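LPXTG cell wall surface protein (Streptococcus gordonii, PDB 4IGB) is a peptidoglycan-anchored surface protein, seen here in its two N-terminal domains, and probably serves as an adhesin in bacterial attachment. Local coordinates at residues D[300-305]-D[378-383]. Residues are numbered along the deposited sequence; the frame is centred on the assembly and turned at random.
Sequences TYKATF and IITYKT
Tyr301 and Tyr381 are joined by two backbone hydrogen bonds, Tyr381 N giving to Tyr301 O at 2.7 Å and Tyr301 N to Tyr381 O at 2.9 Å. Ala303 and Ile379 form the second such hydrogen-bonded antiparallel pair, with Lys302 and Thr380 the non-hydrogen-bonded pair between them, and all four N-H groups point within 20° of straight at their acceptors. With the strand directions 166° apart, this is regular antiparallel pairing; CA-H...O contacts, such as Thr380 CA to Tyr301 O at 3.2 Å, give the carbonyls a second, weaker partner. At one end a water bonded to Thr300 OG1, 2.7 Å away, also donates to Thr383 O and bridges the strands.

Two different surfaces flank this backbone. On the more exposed one, the methyls of Thr300 and Thr380 meet tightly, CG2 to CG2 at 3.5 Å. Lys302 leaves with CG anti to the backbone N (chi1 -176°), and its extended chain crosses Ile378 diagonally, bringing CE to 3.6 Å from Ile378 CG2. Ile378 CD1 lies alongside Thr304 CG2.

The other surface is buried and largely aromatic. The Tyr381 ring receives Ala303 CB at its edge, 4.1 Å from CE2, while Ile379 CG2 of its own strand lies over one face, nearer the ring's margin than its centre. Tyr301 CB packs against Tyr381 CD2, and Phe305 CE1 meets Ile379 CD1 at 3.6 Å.

Both strands belong to the N2 domain, of an adhesin clan; the sodium site, at Asp186, Glu197 and Ser268, lies in the N-terminal domain. Strand 283-291 pairs with the outer edge of 300-305, and strand 331-339 with that of 378-383. Across the domain interior, Phe305 and Ile379 touch Met323 of strand 321-326, and Tyr301 and Phe305 reach strand 397-405, consistent with a beta-sandwich.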
loop_
_atom_site.group_PDB
_atom_site.type_symbol
_atom_site.label_atom_id
_atom_site.label_comp_id
_atom_site.label_asym_id
_atom_site.label_seq_id
_atom_site.Cartn_x
_atom_site.Cartn_y
_atom_site.Cartn_z
ATOM N N THR D 300 -13.075 -27.888 -22.217
ATOM C CA THR D 300 -12.172 -28.080 -21.097
ATOM C C THR D 300 -11.312 -26.835 -20.832
ATOM O O THR D 300 -10.693 -26.279 -21.748
ATOM C CB THR D 300 -11.279 -29.326 -21.325
ATOM O OG1 THR D 300 -12.107 -30.474 -21.585
ATOM C CG2 THR D 300 -10.387 -29.584 -20.111
ATOM N N TYR D 301 -11.279 -26.405 -19.574
ATOM C CA TYR D 301 -10.488 -25.248 -19.178
ATOM C C TYR D 301 -9.274 -25.660 -18.368
ATOM O O TYR D 301 -9.386 -26.416 -17.404
ATOM C CB TYR D 301 -11.313 -24.281 -18.339
ATOM C CG TYR D 301 -12.435 -23.611 -19.080
ATOM C CD1 TYR D 301 -12.196 -22.517 -19.903
ATOM C CD2 TYR D 301 -13.744 -24.057 -18.939
ATOM C CE1 TYR D 301 -13.231 -21.886 -20.574
ATOM C CE2 TYR D 301 -14.789 -23.435 -19.603
ATOM C CZ TYR D 301 -14.530 -22.353 -20.421
ATOM O OH TYR D 301 -15.571 -21.741 -21.085
ATOM N N LYS D 302 -8.112 -25.157 -18.761
ATOM C CA LYS D 302 -6.903 -25.399 -17.996
ATOM C C LYS D 302 -6.453 -24.057 -17.450
ATOM O O LYS D 302 -6.231 -23.111 -18.208
ATOM C CB LYS D 302 -5.825 -26.032 -18.875
ATOM C CG LYS D 302 -4.549 -26.418 -18.142
ATOM C CD LYS D 302 -3.601 -27.137 -19.092
ATOM C CE LYS D 302 -2.199 -27.243 -18.521
ATOM N NZ LYS D 302 -1.304 -28.016 -19.434
ATOM N N ALA D 303 -6.359 -23.972 -16.132
ATOM C CA ALA D 303 -5.939 -22.744 -15.476
ATOM C C ALA D 303 -4.662 -23.023 -14.704
ATOM O O ALA D 303 -4.627 -23.907 -13.855
ATOM C CB ALA D 303 -7.031 -22.234 -14.540
ATOM N N THR D 304 -3.614 -22.275 -15.003
ATOM C CA THR D 304 -2.348 -22.474 -14.332
ATOM C C THR D 304 -2.079 -21.336 -13.356
ATOM O O THR D 304 -1.868 -20.204 -13.763
ATOM C CB THR D 304 -1.209 -22.627 -15.345
ATOM O OG1 THR D 304 -1.463 -23.783 -16.148
ATOM C CG2 THR D 304 0.134 -22.790 -14.639
ATOM N N PHE D 305 -2.106 -21.650 -12.066
ATOM C CA PHE D 305 -1.890 -20.661 -11.036
ATOM C C PHE D 305 -0.455 -20.761 -10.532
ATOM O O PHE D 305 -0.055 -21.764 -9.944
ATOM C CB PHE D 305 -2.891 -20.852 -9.894
ATOM C CG PHE D 305 -4.335 -20.804 -10.343
ATOM C CD1 PHE D 305 -4.972 -21.945 -10.809
ATOM C CD2 PHE D 305 -5.040 -19.616 -10.324
ATOM C CE1 PHE D 305 -6.290 -21.902 -11.228
ATOM C CE2 PHE D 305 -6.359 -19.568 -10.747
ATOM C CZ PHE D 305 -6.977 -20.710 -11.201
ATOM N N ILE D 378 -2.220 -26.515 -11.348
ATOM C CA ILE D 378 -3.010 -26.581 -12.566
ATOM C C ILE D 378 -4.378 -27.110 -12.206
ATOM O O ILE D 378 -4.501 -28.203 -11.660
ATOM C CB ILE D 378 -2.404 -27.556 -13.591
ATOM C CG1 ILE D 378 -0.889 -27.666 -13.413
ATOM C CG2 ILE D 378 -2.775 -27.150 -15.007
ATOM C CD1 ILE D 378 -0.147 -26.456 -13.848
ATOM N N ILE D 379 -5.410 -26.332 -12.486
ATOM C CA ILE D 379 -6.759 -26.828 -12.343
ATOM C C ILE D 379 -7.330 -27.029 -13.741
ATOM O O ILE D 379 -7.449 -26.080 -14.512
ATOM C CB ILE D 379 -7.647 -25.856 -11.544
ATOM C CG1 ILE D 379 -6.971 -25.470 -10.226
ATOM C CG2 ILE D 379 -8.996 -26.475 -11.264
ATOM C CD1 ILE D 379 -7.822 -24.584 -9.354
ATOM N N THR D 380 -7.645 -28.276 -14.079
ATOM C CA THR D 380 -8.304 -28.576 -15.340
ATOM C C THR D 380 -9.796 -28.821 -15.086
ATOM O O THR D 380 -10.164 -29.754 -14.372
ATOM C CB THR D 380 -7.671 -29.803 -16.012
ATOM O OG1 THR D 380 -6.254 -29.605 -16.137
ATOM C CG2 THR D 380 -8.274 -30.031 -17.394
ATOM N N TYR D 381 -10.645 -27.968 -15.656
ATOM C CA TYR D 381 -12.088 -28.086 -15.484
ATOM C C TYR D 381 -12.737 -28.790 -16.676
ATOM O O TYR D 381 -12.612 -28.334 -17.816
ATOM C CB TYR D 381 -12.743 -26.711 -15.353
ATOM C CG TYR D 381 -12.157 -25.797 -14.307
ATOM C CD1 TYR D 381 -12.642 -25.795 -13.000
ATOM C CD2 TYR D 381 -11.145 -24.907 -14.632
ATOM C CE1 TYR D 381 -12.117 -24.943 -12.040
ATOM C CE2 TYR D 381 -10.615 -24.049 -13.683
ATOM C CZ TYR D 381 -11.101 -24.067 -12.389
ATOM O OH TYR D 381 -10.566 -23.211 -11.451
ATOM N N LYS D 382 -13.450 -29.880 -16.414
ATOM C CA LYS D 382 -14.236 -30.527 -17.457
ATOM C C LYS D 382 -15.661 -29.988 -17.447
ATOM O O LYS D 382 -16.337 -29.983 -16.414
ATOM C CB LYS D 382 -14.221 -32.049 -17.305
ATOM C CG LYS D 382 -12.895 -32.684 -17.698
ATOM C CD LYS D 382 -12.926 -34.198 -17.553
ATOM C CE LYS D 382 -11.638 -34.825 -18.077
ATOM N NZ LYS D 382 -11.608 -36.305 -17.882
ATOM N N THR D 383 -16.098 -29.511 -18.602
ATOM C CA THR D 383 -17.444 -28.981 -18.754
ATOM C C THR D 383 -18.023 -29.446 -20.092
ATOM O O THR D 383 -17.288 -29.881 -20.982
ATOM C CB THR D 383 -17.455 -27.433 -18.666
ATOM O OG1 THR D 383 -18.683 -26.994 -18.082
ATOM C CG2 THR D 383 -17.314 -26.803 -20.036
HETATM O O HOH W 1 -14.546 -31.240 -20.799
#